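Local coordinates for KaiC-like domain-containing protein (Pyrococcus horikoshii, PDB 3BS4) that is of unknown function but contains a KaiC-like domain, whose RecA-type relatives bind nucleotides, at residues L38-I41 and L42-L46; E242-N246 and E247-R251. All coordinates share one frame; numbering follows the deposited sequence.

Interaction 1: residues L38-I41 and L42-L46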
loop_
_atom_site.group_PDB
_atom_site.type_symbol
_atom_site.label_atom_id
_atom_site.label_comp_id
_atom_site.label_asym_id
_atom_site.label_seq_id
_atom_site.Cartn_x
_atom_site.Cartn_y
_atom_site.Cartn_z
ATOM N N LEU A 38 -5.996 -4.284 -4.747
ATOM C CA LEU A 38 -4.697 -3.681 -4.466
ATOM C C LEU A 38 -3.541 -4.602 -4.854
ATOM O O LEU A 38 -2.544 -4.119 -5.417
ATOM C CB LEU A 38 -4.567 -3.254 -3.000
ATOM C CG LEU A 38 -3.327 -2.384 -2.757
ATOM C CD1 LEU A 38 -3.237 -1.223 -3.746
ATOM C CD2 LEU A 38 -3.315 -1.830 -1.379
ATOM N N PHE A 39 -3.655 -5.899 -4.561
ATOM C CA PHE A 39 -2.599 -6.835 -4.982
ATOM C C PHE A 39 -2.488 -6.891 -6.502
ATOM O O PHE A 39 -1.393 -6.992 -7.049
ATOM C CB PHE A 39 -2.795 -8.221 -4.370
ATOM C CG PHE A 39 -2.198 -8.352 -2.992
ATOM C CD1 PHE A 39 -0.825 -8.542 -2.827
ATOM C CD2 PHE A 39 -3.007 -8.312 -1.864
ATOM C CE1 PHE A 39 -0.258 -8.676 -1.544
ATOM C CE2 PHE A 39 -2.452 -8.436 -0.573
ATOM C CZ PHE A 39 -1.078 -8.619 -0.416
ATOM N N TYR A 40 -3.618 -6.789 -7.189
ATOM C CA TYR A 40 -3.574 -6.709 -8.642
ATOM C C TYR A 40 -2.766 -5.506 -9.125
ATOM O O TYR A 40 -1.871 -5.647 -9.959
ATOM C CB TYR A 40 -4.991 -6.683 -9.207
ATOM C CG TYR A 40 -5.011 -6.568 -10.706
ATOM C CD1 TYR A 40 -4.795 -7.690 -11.505
ATOM C CD2 TYR A 40 -5.217 -5.327 -11.322
ATOM C CE1 TYR A 40 -4.798 -7.583 -12.887
ATOM C CE2 TYR A 40 -5.226 -5.209 -12.721
ATOM C CZ TYR A 40 -5.011 -6.351 -13.484
ATOM O OH TYR A 40 -5.001 -6.247 -14.862
ATOM N N ILE A 41 -3.073 -4.329 -8.590
ATOM C CA ILE A 41 -2.343 -3.113 -8.932
ATOM C C ILE A 41 -0.844 -3.275 -8.666
ATOM O O ILE A 41 -0.015 -2.958 -9.527
ATOM C CB ILE A 41 -2.925 -1.901 -8.185
ATOM C CG1 ILE A 41 -4.362 -1.646 -8.663
ATOM C CG2 ILE A 41 -2.053 -0.653 -8.392
ATOM C CD1 ILE A 41 -5.095 -0.563 -7.892
ATOM N N LEU A 42 -0.511 -3.778 -7.479
ATOM C CA LEU A 42 0.879 -4.035 -7.101
ATOM C C LEU A 42 1.573 -4.956 -8.118
ATOM O O LEU A 42 2.683 -4.656 -8.598
ATOM C CB LEU A 42 0.908 -4.685 -5.708
ATOM C CG LEU A 42 2.212 -5.249 -5.128
ATOM C CD1 LEU A 42 3.311 -4.245 -5.212
ATOM C CD2 LEU A 42 1.989 -5.664 -3.672
ATOM N N SER A 43 0.907 -6.059 -8.463
ATOM C CA SER A 43 1.482 -7.006 -9.414
ATOM C C SER A 43 1.740 -6.326 -10.768
ATOM O O SER A 43 2.755 -6.603 -11.423
ATOM C CB SER A 43 0.585 -8.235 -9.575
ATOM O OG SER A 43 -0.573 -7.943 -10.335
ATOM N N ARG A 44 0.854 -5.424 -11.177
ATOM C CA ARG A 44 1.009 -4.743 -12.467
ATOM C C ARG A 44 2.162 -3.748 -12.447
ATOM O O ARG A 44 2.868 -3.612 -13.442
ATOM C CB ARG A 44 -0.286 -4.045 -12.882
ATOM C CG ARG A 44 -1.411 -5.006 -13.235
ATOM C CD ARG A 44 -1.464 -5.245 -14.733
ATOM N NE ARG A 44 -1.672 -3.984 -15.449
ATOM C CZ ARG A 44 -2.096 -3.885 -16.707
ATOM N NH1 ARG A 44 -2.379 -4.976 -17.408
ATOM N NH2 ARG A 44 -2.250 -2.688 -17.262
ATOM N N LYS A 45 2.362 -3.066 -11.318
ATOM C CA LYS A 45 3.467 -2.107 -11.221
ATOM C C LYS A 45 4.809 -2.841 -11.244
ATOM O O LYS A 45 5.775 -2.360 -11.857
ATOM C CB LYS A 45 3.342 -1.221 -9.969
ATOM C CG LYS A 45 2.077 -0.373 -9.938
ATOM C CD LYS A 45 1.981 0.514 -11.166
ATOM C CE LYS A 45 0.913 1.589 -11.035
ATOM N NZ LYS A 45 0.754 2.341 -12.321
ATOM N N LEU A 46 4.853 -4.005 -10.595
ATOM C CA LEU A 46 6.057 -4.838 -10.600
ATOM C C LEU A 46 6.334 -5.379 -11.998
ATOM O O LEU A 46 7.478 -5.317 -12.475
ATOM C CB LEU A 46 5.924 -5.995 -9.624
ATOM C CG LEU A 46 6.184 -5.690 -8.149
ATOM C CD1 LEU A 46 5.748 -6.867 -7.283
ATOM C CD2 LEU A 46 7.663 -5.349 -7.946
#
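Y40 and R44 meet one helical turn apart on helix 34-47. The contact is CH-pi: R44 CG stands over one face of the Y40 ring, 4.0 Å from its centroid and 21° off the normal, shifted toward the rim. With Y40 CG anti to the backbone N (chi1 179°), the ring runs alongside the arginine chain, and Y40 OH comes to 3.7 Å from R44 CD. The arginine then bends at chi2 and chi3, and its guanidinium lies 23° from the ring plane. R44 NE forms a salt bridge with E6, which also pairs with K45 NZ.

The backbone bonds are those of an alpha-helix. L42 N to L38 O and S43 N to F39 O are both 2.9 Å; R44 N to Y40 O and K45 N to I41 O are both 3.0 Å. S43 adds a side-chain bond: its OG, placed between the backbone N and the carbonyl carbon, reaches Y40 O at 2.7 Å.

Apolar contact is light within the turn. L42 CD2 lies 4.1 Å from F39 CD1, the two side chains side by side. Both also pack on strand 141-146, L42 on F144 and F39 on I146.

Y40 O thus accepts two bonds, from R44 N and S43 OG, and the buried serine hydroxyl is satisfied inside the helix. L38 and L42 face the central sheet, while Y40 and R44 are partly exposed; the buried K45 has its ammonium met by E6.

Interaction 2: residues E242-N246 and E247-R251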
loop_
_atom_site.group_PDB
_atom_site.type_symbol
_atom_site.label_atom_id
_atom_site.label_comp_id
_atom_site.label_asym_id
_atom_site.label_seq_id
_atom_site.Cartn_x
_atom_site.Cartn_y
_atom_site.Cartn_z
ATOM N N GLU A 242 -16.397 -7.403 -10.493
ATOM C CA GLU A 242 -16.185 -8.825 -10.256
ATOM C C GLU A 242 -14.778 -9.165 -10.704
ATOM O O GLU A 242 -14.041 -8.283 -11.120
ATOM C CB GLU A 242 -17.209 -9.669 -11.004
ATOM C CG GLU A 242 -17.253 -9.431 -12.476
ATOM C CD GLU A 242 -18.516 -10.010 -13.117
ATOM O OE1 GLU A 242 -19.338 -10.657 -12.423
ATOM O OE2 GLU A 242 -18.661 -9.811 -14.328
ATOM N N PHE A 243 -14.410 -10.436 -10.603
ATOM C CA PHE A 243 -13.055 -10.842 -10.968
ATOM C C PHE A 243 -13.100 -11.854 -12.087
ATOM O O PHE A 243 -13.898 -12.780 -12.051
ATOM C CB PHE A 243 -12.346 -11.434 -9.759
ATOM C CG PHE A 243 -12.162 -10.444 -8.634
ATOM C CD1 PHE A 243 -11.014 -9.655 -8.569
ATOM C CD2 PHE A 243 -13.138 -10.281 -7.662
ATOM C CE1 PHE A 243 -10.835 -8.721 -7.530
ATOM C CE2 PHE A 243 -12.972 -9.350 -6.625
ATOM C CZ PHE A 243 -11.816 -8.571 -6.560
ATOM N N LYS A 244 -12.246 -11.663 -13.081
ATOM C CA LYS A 244 -12.006 -12.702 -14.074
ATOM C C LYS A 244 -10.623 -13.260 -13.772
ATOM O O LYS A 244 -9.613 -12.643 -14.101
ATOM C CB LYS A 244 -12.055 -12.094 -15.466
ATOM C CG LYS A 244 -11.897 -13.118 -16.585
ATOM C CD LYS A 244 -11.864 -12.444 -17.938
ATOM C CE LYS A 244 -11.716 -13.499 -19.037
ATOM N NZ LYS A 244 -12.313 -13.013 -20.321
ATOM N N GLY A 245 -10.579 -14.410 -13.115
ATOM C CA GLY A 245 -9.317 -14.892 -12.552
ATOM C C GLY A 245 -8.920 -13.873 -11.500
ATOM O O GLY A 245 -9.682 -13.606 -10.577
ATOM N N ASN A 246 -7.744 -13.277 -11.658
ATOM C CA ASN A 246 -7.293 -12.257 -10.713
ATOM C C ASN A 246 -7.577 -10.828 -11.146
ATOM O O ASN A 246 -7.325 -9.884 -10.386
ATOM C CB ASN A 246 -5.808 -12.443 -10.434
ATOM C CG ASN A 246 -5.527 -13.689 -9.625
ATOM O OD1 ASN A 246 -6.277 -14.044 -8.702
ATOM N ND2 ASN A 246 -4.440 -14.366 -9.962
ATOM N N GLU A 247 -8.108 -10.665 -12.355
ATOM C CA GLU A 247 -8.299 -9.339 -12.934
ATOM C C GLU A 247 -9.626 -8.743 -12.504
ATOM O O GLU A 247 -10.678 -9.333 -12.776
ATOM C CB GLU A 247 -8.257 -9.388 -14.466
ATOM C CG GLU A 247 -8.236 -8.008 -15.120
ATOM C CD GLU A 247 -8.376 -8.082 -16.629
ATOM O OE1 GLU A 247 -8.587 -9.204 -17.150
ATOM O OE2 GLU A 247 -8.271 -7.020 -17.289
ATOM N N PRO A 248 -9.590 -7.562 -11.853
ATOM C CA PRO A 248 -10.846 -6.932 -11.479
ATOM C C PRO A 248 -11.484 -6.321 -12.709
ATOM O O PRO A 248 -10.809 -5.671 -13.520
ATOM C CB PRO A 248 -10.433 -5.803 -10.516
ATOM C CG PRO A 248 -8.948 -5.868 -10.394
ATOM C CD PRO A 248 -8.420 -6.740 -11.479
ATOM N N LYS A 249 -12.786 -6.537 -12.842
ATOM C CA LYS A 249 -13.545 -6.023 -13.959
ATOM C C LYS A 249 -14.599 -5.063 -13.408
ATOM O O LYS A 249 -15.490 -5.482 -12.672
ATOM C CB LYS A 249 -14.194 -7.191 -14.695
ATOM C CG LYS A 249 -13.205 -8.193 -15.305
ATOM C CD LYS A 249 -12.261 -7.489 -16.282
ATOM C CE LYS A 249 -11.916 -8.367 -17.466
ATOM N NZ LYS A 249 -13.127 -8.595 -18.305
ATOM N N LEU A 250 -14.483 -3.785 -13.754
ATOM C CA LEU A 250 -15.317 -2.729 -13.171
ATOM C C LEU A 250 -16.354 -2.215 -14.149
ATOM O O LEU A 250 -16.099 -2.182 -15.342
ATOM C CB LEU A 250 -14.447 -1.550 -12.732
ATOM C CG LEU A 250 -13.803 -1.655 -11.341
ATOM C CD1 LEU A 250 -12.716 -2.719 -11.295
ATOM C CD2 LEU A 250 -13.200 -0.299 -10.966
ATOM N N ARG A 251 -17.499 -1.790 -13.627
ATOM C CA ARG A 251 -18.589 -1.215 -14.429
ATOM C C ARG A 251 -19.097 0.010 -13.685
ATOM O O ARG A 251 -19.554 -0.101 -12.549
ATOM C CB ARG A 251 -19.726 -2.241 -14.586
ATOM C CG ARG A 251 -21.013 -1.677 -15.226
ATOM C CD ARG A 251 -22.141 -2.726 -15.243
ATOM N NE ARG A 251 -22.657 -3.002 -13.897
ATOM C CZ ARG A 251 -23.516 -2.221 -13.244
ATOM N NH1 ARG A 251 -23.962 -1.101 -13.805
ATOM N NH2 ARG A 251 -23.919 -2.548 -12.021
HETATM O O HOH W 1 -8.126 -12.354 -16.558
#
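Strands 242-244 and 247-251 pair as an antiparallel hairpin, and their short axes make an angle of 135°. E242 and K249 form a hydrogen-bonded pair, with K249 N to E242 O at 2.8 Å and E242 N to K249 O at 3.0 Å. F243 faces P248 in a non-hydrogen-bonded pair, a place where proline's missing N-H costs no cross-strand bond. K244 and E247 close the ladder: K244 N gives to E247 O at 2.8 Å, and E247 N returns a bond to K244 O at 3.0 Å. The return bond is bent at the acceptor, with the donor 54° out of the carbonyl plane. A type II' turn runs from K244 to E247. G245 takes its first inner position with phi 64°, a backbone angle readily adopted by glycine.

F243 and P248 share one face of the hairpin. F243 CE1 lies 4.2 Å from P248 CB, the two side chains crossing at a slant. F243 also packs on helix 34-47 and makes a cation-pi contact with R33.

E242, K244, E247 and K249 occupy the other face. The extended K244 chain crosses the bent K249 chain, and K244 CD comes 4.1 Å from K249 NZ. E247 CG is anti to the backbone N, and the straight chain brings OE1 to a water. That water donates to E247 OE1 and to K244 O, its bond to K244 O measuring 2.9 Å.

K244 O therefore receives both E247 N and the water at the turn. The hairpin has an apolar face toward the protein body and a charged face at the surface. There K244 NZ and K249 NZ are 4.9 Å apart, probably a mild repulsion that solvent softens.

In the fold
Interactions 1 and 2 touch directly, though their centres are 14 Å apart. Y40 makes the join. Its CG lies 3.5 Å from P248 CD, its CD1 lies 3.5 Å from N246 O, and its OH lies 3.7 Å from E247 CG. Y40 thus lies between R44 of its own helix and the hairpin turn. Helix 34-47 packs on parallel strands of the central sheet. The hairpin 238-244/247-252 lies at the antiparallel end of that sheet, with 247-252 outermost within this chain. F71 also bridges the two, touching F39 and S43 of interaction 1 and N246 of interaction 2.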